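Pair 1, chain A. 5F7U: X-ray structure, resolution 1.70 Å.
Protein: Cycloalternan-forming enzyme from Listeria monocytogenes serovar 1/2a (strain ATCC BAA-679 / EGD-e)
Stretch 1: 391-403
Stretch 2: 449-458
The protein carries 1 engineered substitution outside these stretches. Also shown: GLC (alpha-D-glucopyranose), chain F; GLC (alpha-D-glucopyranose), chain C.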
# COMPACT_ATOMS: atom_id res chain seq x y z
N ASP A 391 -11.76 5.37 26.97
CA ASP A 391 -11.20 6.56 26.31
C ASP A 391 -10.57 6.25 24.94
O ASP A 391 -9.40 6.57 24.69
CB ASP A 391 -10.20 7.28 27.24
CG ASP A 391 -10.83 7.67 28.58
OD1 ASP A 391 -11.93 8.24 28.58
OD2 ASP A 391 -10.21 7.41 29.63
N ILE A 392 -11.37 5.60 24.09
CA ILE A 392 -10.94 5.21 22.74
C ILE A 392 -11.77 6.03 21.74
O ILE A 392 -12.89 5.63 21.39
CB ILE A 392 -11.09 3.68 22.51
CG1 ILE A 392 -10.39 2.84 23.59
CG2 ILE A 392 -10.65 3.29 21.09
CD1 ILE A 392 -8.87 3.01 23.67
N PRO A 393 -11.23 7.18 21.29
CA PRO A 393 -11.97 8.07 20.39
C PRO A 393 -11.88 7.61 18.92
O PRO A 393 -11.35 8.32 18.05
CB PRO A 393 -11.30 9.41 20.64
CG PRO A 393 -9.87 9.03 20.87
CD PRO A 393 -9.95 7.79 21.71
N ALA A 394 -12.45 6.45 18.63
CA ALA A 394 -12.47 5.92 17.28
C ALA A 394 -13.35 6.78 16.39
O ALA A 394 -14.19 7.56 16.89
CB ALA A 394 -12.98 4.47 17.31
N THR A 395 -13.17 6.66 15.07
CA THR A 395 -13.98 7.43 14.12
C THR A 395 -14.74 6.57 13.11
O THR A 395 -15.66 7.07 12.45
CB THR A 395 -13.15 8.46 13.35
OG1 THR A 395 -12.10 7.79 12.64
CG2 THR A 395 -12.56 9.51 14.31
N GLY A 396 -14.34 5.31 12.98
CA GLY A 396 -14.98 4.41 12.01
C GLY A 396 -15.58 3.19 12.70
O GLY A 396 -15.06 2.73 13.71
N PHE A 397 -16.67 2.68 12.14
CA PHE A 397 -17.41 1.57 12.74
C PHE A 397 -17.91 0.68 11.61
O PHE A 397 -18.46 1.18 10.61
CB PHE A 397 -18.58 2.11 13.58
CG PHE A 397 -19.16 1.09 14.54
CD1 PHE A 397 -20.04 0.10 14.10
CD2 PHE A 397 -18.87 1.17 15.90
CE1 PHE A 397 -20.55 -0.84 14.99
CE2 PHE A 397 -19.39 0.23 16.81
CZ PHE A 397 -20.23 -0.77 16.36
N VAL A 398 -17.70 -0.62 11.73
CA VAL A 398 -18.11 -1.52 10.66
C VAL A 398 -19.12 -2.50 11.21
O VAL A 398 -18.92 -3.02 12.31
CB VAL A 398 -16.91 -2.32 10.07
CG1 VAL A 398 -17.37 -3.22 8.92
CG2 VAL A 398 -15.78 -1.38 9.61
N LEU A 399 -20.20 -2.75 10.46
CA LEU A 399 -21.09 -3.88 10.76
C LEU A 399 -21.06 -4.87 9.62
O LEU A 399 -21.28 -4.50 8.47
CB LEU A 399 -22.54 -3.43 11.00
CG LEU A 399 -22.84 -2.83 12.37
CD1 LEU A 399 -24.31 -2.45 12.37
CD2 LEU A 399 -22.57 -3.87 13.46
N GLU A 400 -20.81 -6.13 9.96
CA GLU A 400 -20.83 -7.21 8.99
C GLU A 400 -22.07 -8.05 9.13
O GLU A 400 -22.79 -8.27 8.13
CB GLU A 400 -19.58 -8.08 9.12
CG GLU A 400 -18.31 -7.32 8.79
CD GLU A 400 -17.12 -8.22 8.53
OE1 GLU A 400 -17.06 -9.34 9.11
OE2 GLU A 400 -16.24 -7.80 7.74
N GLN A 401 -22.34 -8.50 10.35
CA GLN A 401 -23.43 -9.42 10.62
C GLN A 401 -24.73 -8.63 10.91
O GLN A 401 -25.34 -8.73 11.99
CB GLN A 401 -23.03 -10.36 11.76
CG GLN A 401 -23.81 -11.66 11.75
CD GLN A 401 -23.43 -12.65 12.83
OE1 GLN A 401 -24.17 -13.61 13.02
NE2 GLN A 401 -22.33 -12.42 13.55
N TRP A 402 -25.14 -7.85 9.92
CA TRP A 402 -26.21 -6.87 10.08
C TRP A 402 -27.50 -7.26 9.36
O TRP A 402 -28.58 -6.78 9.71
CB TRP A 402 -25.75 -5.47 9.60
CG TRP A 402 -25.61 -5.35 8.08
CD1 TRP A 402 -24.47 -5.58 7.34
CD2 TRP A 402 -26.62 -4.93 7.15
NE1 TRP A 402 -24.72 -5.34 6.00
CE2 TRP A 402 -26.04 -4.96 5.86
CE3 TRP A 402 -27.98 -4.54 7.28
CZ2 TRP A 402 -26.75 -4.60 4.70
CZ3 TRP A 402 -28.69 -4.19 6.12
CH2 TRP A 402 -28.07 -4.23 4.84
N SER A 403 -27.37 -8.07 8.31
CA SER A 403 -28.48 -8.25 7.38
C SER A 403 -29.23 -9.56 7.59
O SER A 403 -28.88 -10.38 8.45
CB SER A 403 -27.97 -8.15 5.93
OG SER A 403 -27.40 -9.37 5.51
N ALA A 449 -21.40 9.26 18.97
CA ALA A 449 -20.08 8.91 19.48
C ALA A 449 -18.95 9.47 18.63
O ALA A 449 -17.79 9.25 18.94
CB ALA A 449 -19.94 7.39 19.59
N GLY A 450 -19.28 10.21 17.57
CA GLY A 450 -18.28 10.79 16.67
C GLY A 450 -17.72 9.76 15.69
O GLY A 450 -16.61 9.93 15.17
N MET A 451 -18.48 8.70 15.44
CA MET A 451 -18.08 7.66 14.50
C MET A 451 -18.99 7.63 13.29
O MET A 451 -20.03 8.27 13.26
CB MET A 451 -18.02 6.29 15.18
CG MET A 451 -17.25 6.29 16.49
SD MET A 451 -17.04 4.66 17.20
CE MET A 451 -16.55 5.16 18.85
N ASN A 452 -18.57 6.86 12.29
CA ASN A 452 -19.20 6.79 11.00
C ASN A 452 -19.26 5.32 10.67
O ASN A 452 -18.31 4.59 10.91
CB ASN A 452 -18.34 7.51 9.97
CG ASN A 452 -18.13 8.97 10.30
OD1 ASN A 452 -18.87 9.78 9.80
ND2 ASN A 452 -17.16 9.30 11.17
N ILE A 453 -20.38 4.88 10.12
CA ILE A 453 -20.63 3.44 10.04
C ILE A 453 -20.68 2.96 8.59
O ILE A 453 -21.29 3.61 7.75
CB ILE A 453 -21.94 3.06 10.79
CG1 ILE A 453 -22.10 1.53 10.91
CG2 ILE A 453 -23.19 3.72 10.17
CD1 ILE A 453 -23.09 1.11 11.99
N VAL A 454 -20.05 1.83 8.31
CA VAL A 454 -20.17 1.20 6.99
C VAL A 454 -20.78 -0.20 7.12
O VAL A 454 -20.63 -0.85 8.17
CB VAL A 454 -18.81 1.17 6.20
CG1 VAL A 454 -18.23 2.57 6.07
CG2 VAL A 454 -17.81 0.22 6.83
N LEU A 455 -21.51 -0.63 6.09
CA LEU A 455 -22.15 -1.95 6.10
C LEU A 455 -21.51 -2.89 5.07
O LEU A 455 -21.22 -2.49 3.95
CB LEU A 455 -23.66 -1.82 5.80
CG LEU A 455 -24.48 -0.96 6.76
CD1 LEU A 455 -25.96 -1.06 6.36
CD2 LEU A 455 -24.29 -1.42 8.21
N TRP A 456 -21.37 -4.15 5.45
CA TRP A 456 -20.73 -5.18 4.62
C TRP A 456 -21.63 -5.53 3.43
O TRP A 456 -22.87 -5.64 3.58
CB TRP A 456 -20.53 -6.40 5.50
CG TRP A 456 -19.72 -7.58 4.99
CD1 TRP A 456 -18.37 -7.78 5.16
CD2 TRP A 456 -20.23 -8.75 4.33
NE1 TRP A 456 -18.01 -9.01 4.62
CE2 TRP A 456 -19.13 -9.62 4.12
CE3 TRP A 456 -21.51 -9.15 3.90
CZ2 TRP A 456 -19.27 -10.87 3.48
CZ3 TRP A 456 -21.64 -10.40 3.24
CH2 TRP A 456 -20.53 -11.23 3.05
N GLN A 457 -21.00 -5.71 2.27
CA GLN A 457 -21.69 -6.07 1.02
C GLN A 457 -20.87 -7.08 0.21
O GLN A 457 -19.66 -7.21 0.41
CB GLN A 457 -21.89 -4.82 0.15
CG GLN A 457 -22.83 -3.79 0.73
CD GLN A 457 -24.29 -4.19 0.56
OE1 GLN A 457 -24.88 -3.96 -0.48
NE2 GLN A 457 -24.85 -4.82 1.58
N VAL A 458 -21.56 -7.75 -0.71
CA VAL A 458 -20.97 -8.62 -1.74
C VAL A 458 -21.56 -8.26 -3.12
O VAL A 458 -22.64 -7.65 -3.18
CB VAL A 458 -21.16 -10.13 -1.45
CG1 VAL A 458 -20.24 -10.58 -0.33
CG2 VAL A 458 -22.60 -10.46 -1.10
C1 GLC F . -14.53 -12.13 4.35
C2 GLC F . -13.70 -10.91 4.81
C3 GLC F . -13.67 -10.74 6.34
C4 GLC F . -15.09 -10.75 6.91
C5 GLC F . -15.94 -11.88 6.30
C6 GLC F . -17.40 -11.84 6.72
O2 GLC F . -12.41 -10.91 4.19
O3 GLC F . -13.03 -9.51 6.72
O4 GLC F . -15.05 -10.91 8.35
O5 GLC F . -15.87 -11.95 4.87
O6 GLC F . -17.99 -13.06 6.22
C1 GLC C . -18.83 -13.67 7.22
C2 GLC C . -19.36 -15.01 6.71
C3 GLC C . -20.49 -14.82 5.68
C4 GLC C . -21.57 -13.89 6.22
C5 GLC C . -20.91 -12.56 6.63
C6 GLC C . -21.88 -11.49 7.12
O2 GLC C . -18.31 -15.75 6.08
O3 GLC C . -21.06 -16.08 5.32
O4 GLC C . -22.56 -13.68 5.20
O5 GLC C . -19.92 -12.82 7.64
O6 GLC C . -22.41 -11.89 8.39

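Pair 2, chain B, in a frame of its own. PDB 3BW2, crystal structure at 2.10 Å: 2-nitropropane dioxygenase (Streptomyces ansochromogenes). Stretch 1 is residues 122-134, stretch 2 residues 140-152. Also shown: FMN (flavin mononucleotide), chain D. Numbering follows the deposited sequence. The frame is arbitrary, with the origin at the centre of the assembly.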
# COMPACT_ATOMS: atom_id res chain seq x y z
N PRO B 122 7.61 12.72 -33.78
CA PRO B 122 8.10 12.20 -32.50
C PRO B 122 8.20 13.17 -31.32
O PRO B 122 8.62 14.32 -31.46
CB PRO B 122 9.46 11.62 -32.86
CG PRO B 122 9.28 11.18 -34.27
CD PRO B 122 8.54 12.35 -34.87
N VAL B 123 7.81 12.68 -30.14
CA VAL B 123 7.90 13.45 -28.91
C VAL B 123 8.97 12.75 -28.09
O VAL B 123 9.31 11.59 -28.35
CB VAL B 123 6.56 13.49 -28.15
CG1 VAL B 123 5.48 14.12 -29.03
CG2 VAL B 123 6.16 12.09 -27.72
N PRO B 124 9.53 13.43 -27.08
CA PRO B 124 10.57 12.82 -26.25
C PRO B 124 10.21 11.53 -25.51
O PRO B 124 10.98 10.57 -25.50
CB PRO B 124 10.94 13.94 -25.29
CG PRO B 124 10.66 15.17 -26.08
CD PRO B 124 9.33 14.84 -26.71
N VAL B 125 9.03 11.51 -24.90
CA VAL B 125 8.59 10.35 -24.13
C VAL B 125 7.12 10.01 -24.36
O VAL B 125 6.28 10.91 -24.47
CB VAL B 125 8.78 10.60 -22.61
CG1 VAL B 125 8.37 9.37 -21.80
CG2 VAL B 125 10.22 11.00 -22.31
N VAL B 126 6.82 8.72 -24.45
CA VAL B 126 5.45 8.26 -24.62
C VAL B 126 5.22 7.14 -23.60
O VAL B 126 6.06 6.24 -23.47
CB VAL B 126 5.19 7.70 -26.04
CG1 VAL B 126 3.81 7.03 -26.09
CG2 VAL B 126 5.25 8.82 -27.06
N SER B 127 4.11 7.21 -22.87
CA SER B 127 3.80 6.17 -21.90
C SER B 127 2.46 5.55 -22.26
O SER B 127 1.64 6.18 -22.93
CB SER B 127 3.77 6.74 -20.47
OG SER B 127 2.70 7.66 -20.31
N PHE B 128 2.25 4.31 -21.84
CA PHE B 128 1.02 3.60 -22.15
C PHE B 128 0.33 3.14 -20.87
O PHE B 128 0.99 2.78 -19.90
CB PHE B 128 1.33 2.38 -23.02
CG PHE B 128 1.94 2.72 -24.35
CD1 PHE B 128 1.14 2.87 -25.48
CD2 PHE B 128 3.31 2.91 -24.47
CE1 PHE B 128 1.70 3.21 -26.72
CE2 PHE B 128 3.88 3.24 -25.70
CZ PHE B 128 3.07 3.39 -26.82
N HIS B 129 -1.00 3.15 -20.88
CA HIS B 129 -1.77 2.73 -19.72
C HIS B 129 -2.80 1.69 -20.15
O HIS B 129 -3.25 1.69 -21.29
CB HIS B 129 -2.49 3.94 -19.10
CG HIS B 129 -2.64 3.85 -17.61
ND1 HIS B 129 -3.86 3.84 -16.98
CD2 HIS B 129 -1.71 3.79 -16.63
CE1 HIS B 129 -3.69 3.77 -15.67
NE2 HIS B 129 -2.39 3.74 -15.43
N PHE B 130 -3.14 0.79 -19.22
CA PHE B 130 -4.11 -0.28 -19.44
C PHE B 130 -3.58 -1.42 -20.30
O PHE B 130 -4.33 -2.03 -21.07
CB PHE B 130 -5.40 0.28 -20.06
CG PHE B 130 -6.10 1.31 -19.22
CD1 PHE B 130 -6.46 1.03 -17.90
CD2 PHE B 130 -6.43 2.55 -19.75
CE1 PHE B 130 -7.15 1.97 -17.13
CE2 PHE B 130 -7.11 3.50 -18.99
CZ PHE B 130 -7.47 3.21 -17.68
N GLY B 131 -2.29 -1.70 -20.19
CA GLY B 131 -1.72 -2.78 -20.97
C GLY B 131 -0.36 -2.47 -21.56
O GLY B 131 0.25 -1.45 -21.25
N VAL B 132 0.09 -3.37 -22.44
CA VAL B 132 1.39 -3.24 -23.09
C VAL B 132 1.24 -3.27 -24.61
O VAL B 132 0.53 -4.11 -25.16
CB VAL B 132 2.32 -4.42 -22.70
CG1 VAL B 132 3.73 -4.15 -23.22
CG2 VAL B 132 2.32 -4.62 -21.20
N PRO B 133 1.91 -2.34 -25.31
CA PRO B 133 1.84 -2.27 -26.77
C PRO B 133 2.59 -3.43 -27.42
O PRO B 133 3.46 -4.04 -26.80
CB PRO B 133 2.53 -0.94 -27.09
CG PRO B 133 2.42 -0.16 -25.82
CD PRO B 133 2.64 -1.19 -24.76
N ASP B 134 2.25 -3.73 -28.68
CA ASP B 134 2.93 -4.78 -29.43
C ASP B 134 4.40 -4.35 -29.43
O ASP B 134 4.69 -3.16 -29.44
CB ASP B 134 2.40 -4.82 -30.86
CG ASP B 134 2.98 -5.96 -31.67
OD1 ASP B 134 4.20 -5.95 -31.95
OD2 ASP B 134 2.20 -6.87 -32.01
N ARG B 140 9.25 0.75 -33.19
CA ARG B 140 9.13 1.88 -34.10
C ARG B 140 9.32 3.21 -33.37
O ARG B 140 9.96 4.13 -33.90
CB ARG B 140 7.78 1.85 -34.81
CG ARG B 140 7.72 2.78 -36.02
CD ARG B 140 6.63 2.36 -36.99
NE ARG B 140 6.78 0.98 -37.42
CZ ARG B 140 6.00 0.38 -38.32
NH1 ARG B 140 5.01 1.05 -38.88
NH2 ARG B 140 6.21 -0.89 -38.64
N LEU B 141 8.76 3.32 -32.17
CA LEU B 141 8.92 4.56 -31.39
C LEU B 141 10.38 4.74 -31.02
O LEU B 141 10.91 5.85 -31.05
CB LEU B 141 8.05 4.52 -30.13
CG LEU B 141 6.56 4.79 -30.35
CD1 LEU B 141 5.78 4.50 -29.08
CD2 LEU B 141 6.37 6.24 -30.78
N ARG B 142 11.04 3.64 -30.66
CA ARG B 142 12.45 3.70 -30.31
C ARG B 142 13.27 4.22 -31.49
O ARG B 142 14.13 5.08 -31.32
CB ARG B 142 12.95 2.31 -29.91
CG ARG B 142 14.45 2.23 -29.64
CD ARG B 142 14.86 0.82 -29.23
NE ARG B 142 14.18 0.39 -28.02
CZ ARG B 142 14.36 0.95 -26.83
NH1 ARG B 142 15.21 1.96 -26.70
NH2 ARG B 142 13.70 0.50 -25.77
N ARG B 143 12.98 3.71 -32.68
CA ARG B 143 13.70 4.14 -33.87
C ARG B 143 13.48 5.62 -34.13
O ARG B 143 14.38 6.31 -34.61
CB ARG B 143 13.26 3.35 -35.11
CG ARG B 143 13.52 1.85 -35.03
CD ARG B 143 13.65 1.25 -36.42
NE ARG B 143 14.84 1.75 -37.10
CZ ARG B 143 15.16 1.48 -38.37
NH1 ARG B 143 14.37 0.71 -39.10
NH2 ARG B 143 16.26 1.99 -38.90
N ALA B 144 12.29 6.11 -33.80
CA ALA B 144 11.97 7.52 -34.01
C ALA B 144 12.63 8.40 -32.95
O ALA B 144 12.52 9.62 -32.99
CB ALA B 144 10.46 7.72 -33.99
N GLY B 145 13.32 7.77 -32.00
CA GLY B 145 13.99 8.52 -30.95
C GLY B 145 13.14 8.82 -29.72
O GLY B 145 13.50 9.68 -28.92
N THR B 146 12.03 8.11 -29.56
CA THR B 146 11.15 8.32 -28.41
C THR B 146 11.39 7.26 -27.34
O THR B 146 11.52 6.08 -27.65
CB THR B 146 9.66 8.25 -28.82
OG1 THR B 146 9.37 9.28 -29.78
CG2 THR B 146 8.76 8.41 -27.60
N LEU B 147 11.44 7.68 -26.07
CA LEU B 147 11.62 6.73 -24.98
C LEU B 147 10.23 6.23 -24.61
O LEU B 147 9.26 7.00 -24.62
CB LEU B 147 12.28 7.41 -23.77
CG LEU B 147 13.72 7.87 -24.01
CD1 LEU B 147 14.27 8.55 -22.76
CD2 LEU B 147 14.59 6.67 -24.39
N THR B 148 10.12 4.95 -24.29
CA THR B 148 8.82 4.37 -23.97
C THR B 148 8.68 3.88 -22.53
O THR B 148 9.57 3.22 -22.00
CB THR B 148 8.51 3.20 -24.92
OG1 THR B 148 9.55 2.22 -24.84
CG2 THR B 148 8.40 3.69 -26.35
N LEU B 149 7.55 4.22 -21.92
CA LEU B 149 7.24 3.83 -20.56
C LEU B 149 5.89 3.11 -20.54
O LEU B 149 5.01 3.42 -21.34
CB LEU B 149 7.16 5.05 -19.64
CG LEU B 149 8.44 5.70 -19.14
CD1 LEU B 149 9.35 6.09 -20.29
CD2 LEU B 149 8.07 6.92 -18.32
N VAL B 150 5.75 2.14 -19.64
CA VAL B 150 4.51 1.39 -19.50
C VAL B 150 4.24 1.09 -18.02
O VAL B 150 5.15 0.72 -17.28
CB VAL B 150 4.57 0.04 -20.25
CG1 VAL B 150 3.24 -0.70 -20.09
CG2 VAL B 150 4.89 0.26 -21.72
N THR B 151 3.00 1.26 -17.59
CA THR B 151 2.65 0.98 -16.20
C THR B 151 2.45 -0.51 -15.94
O THR B 151 1.94 -1.25 -16.79
CB THR B 151 1.35 1.72 -15.79
OG1 THR B 151 1.60 3.12 -15.69
CG2 THR B 151 0.83 1.20 -14.44
N ALA B 152 2.86 -0.94 -14.75
CA ALA B 152 2.71 -2.33 -14.31
C ALA B 152 2.30 -2.24 -12.84
O ALA B 152 2.77 -1.35 -12.12
CB ALA B 152 4.02 -3.08 -14.45
N1 FMN D . -2.34 7.66 -15.62
C2 FMN D . -2.24 7.48 -17.01
O2 FMN D . -1.39 6.72 -17.47
N3 FMN D . -3.09 8.15 -17.87
C4 FMN D . -4.07 9.03 -17.43
O4 FMN D . -4.80 9.62 -18.24
C4A FMN D . -4.17 9.25 -16.03
N5 FMN D . -5.11 10.14 -15.51
C5A FMN D . -5.21 10.39 -14.14
C6 FMN D . -6.17 11.32 -13.67
C7 FMN D . -6.31 11.63 -12.27
C7M FMN D . -6.72 13.10 -12.00
C8 FMN D . -5.39 10.95 -11.39
C8M FMN D . -4.88 11.56 -10.09
C9 FMN D . -4.44 9.98 -11.85
C9A FMN D . -4.34 9.70 -13.23
N10 FMN D . -3.40 8.77 -13.74
C10 FMN D . -3.30 8.54 -15.13
C1' FMN D . -2.59 7.88 -12.79
C2' FMN D . -1.18 8.51 -12.66
O2' FMN D . -0.39 8.09 -13.76
C3' FMN D . -0.43 8.03 -11.36
O3' FMN D . -0.37 6.61 -11.43
C4' FMN D . -1.12 8.43 -10.05
O4' FMN D . -1.48 9.81 -10.14
C5' FMN D . -0.16 8.22 -8.84
O5' FMN D . -0.78 8.59 -7.58
P FMN D . -0.81 10.06 -6.88
O1P FMN D . 0.54 10.29 -7.46
O2P FMN D . -1.05 9.21 -5.64
O3P FMN D . -1.99 10.32 -7.79
O HOH W 1 6.69 10.10 -30.27
O HOH W 2 13.63 10.76 -26.24
O HOH W 3 -0.88 -0.30 -17.82

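Two neighbouring parallel strands, each second strand entered through a Schellman glycine, superpose with an RMSD of 0.7 Å over 14 central residues. In pair 1, strand 396-399 runs beside strand 452-457 at 26°; in pair 2, strand 125-129 runs beside strand 147-152 at 22°, and the axes approach to 4.6 Å in both. Gly A450 and Gly B145 coincide, each with positive phi at the end of a helix.

The hydrogen-bond ladder keeps the same register. Asn A452 N bonds weakly to Thr A395 O (2.9 Å), where Leu B147 N bonds to Pro B124 O (3.0 Å) in nearly straight geometry. Phe A397 N to Asn A452 O (2.8 Å, weak) matches Val B126 N to Leu B147 O (3.0 Å), and Val A454 N to Phe A397 O (2.9 Å) matches Leu B149 N to Val B126 O (3.0 Å). Leu A399 N to Val A454 O (3.0 Å) matches Phe B128 N to Leu B149 O (2.9 Å). At the last rung, Trp A456 N lies 3.0 Å from Leu A399 O, but Thr B151 N stands 3.4 Å from Phe B128 O, a weak bond.

At the entrance, Met A451 and Thr B146 occupy one position. The methionine packs its CE against Ala A394 CB (3.9 Å) and its SD at the ring edge of Phe A397 (4.1 Å from CD2). The shorter threonine instead donates from OG1 to Val B123 O (2.7 Å), while its CG2 meets Val B126 CG2 (3.6 Å). One position on, Asn A452 uses ND2 for a second bond to Thr A395 O (3.0 Å); its counterpart, Leu B147, offers an apolar CB, 4.4 Å from Val B125 CG2.

On the face bearing Phe A397 and Leu A399, Ile A453 CD1 touches both, 3.8 Å from Phe A397 CD1 and 3.8 Å from Leu A399 CD1. Pair 2 puts Val B126 at the position of Phe A397, Phe B128 at that of Leu A399 and Thr B148 at that of Ile A453, so the aromatic ring sits two residues further along the first strand. There Phe B128 CZ reaches back to the helix residue Leu B141 CD1 (3.7 Å), and its CD2 lies 4.1 Å from Val B150 CG2. Leu A455, the match of Val B150, sets CD2 3.9 Å from Leu A399 CB and CD1 over the six-membered ring of Trp A402, 3.8 Å from the centroid.

On the other face, Val A398 CG2 meets Val A454 CG2 (3.8 Å). Ser B127 replaces the first valine and touches Leu B149 through CB-CB (3.9 Å); Leu B149 CD1 also reaches Val B125 CG1 (3.7 Å), at the position held in pair 1 by Gly A396.

Both arrangements end beside ligand. Glu A400 OE1 accepts a bond from O4 of the chain F glucose (2.7 Å), and the chain C glucose covers a face of Trp A456. The matching His B129 turns one ring face to FMN O2, 3.1 Å from its CD2, while Thr B151 OG1 sits at the ring edge, 3.5 Å from CD2.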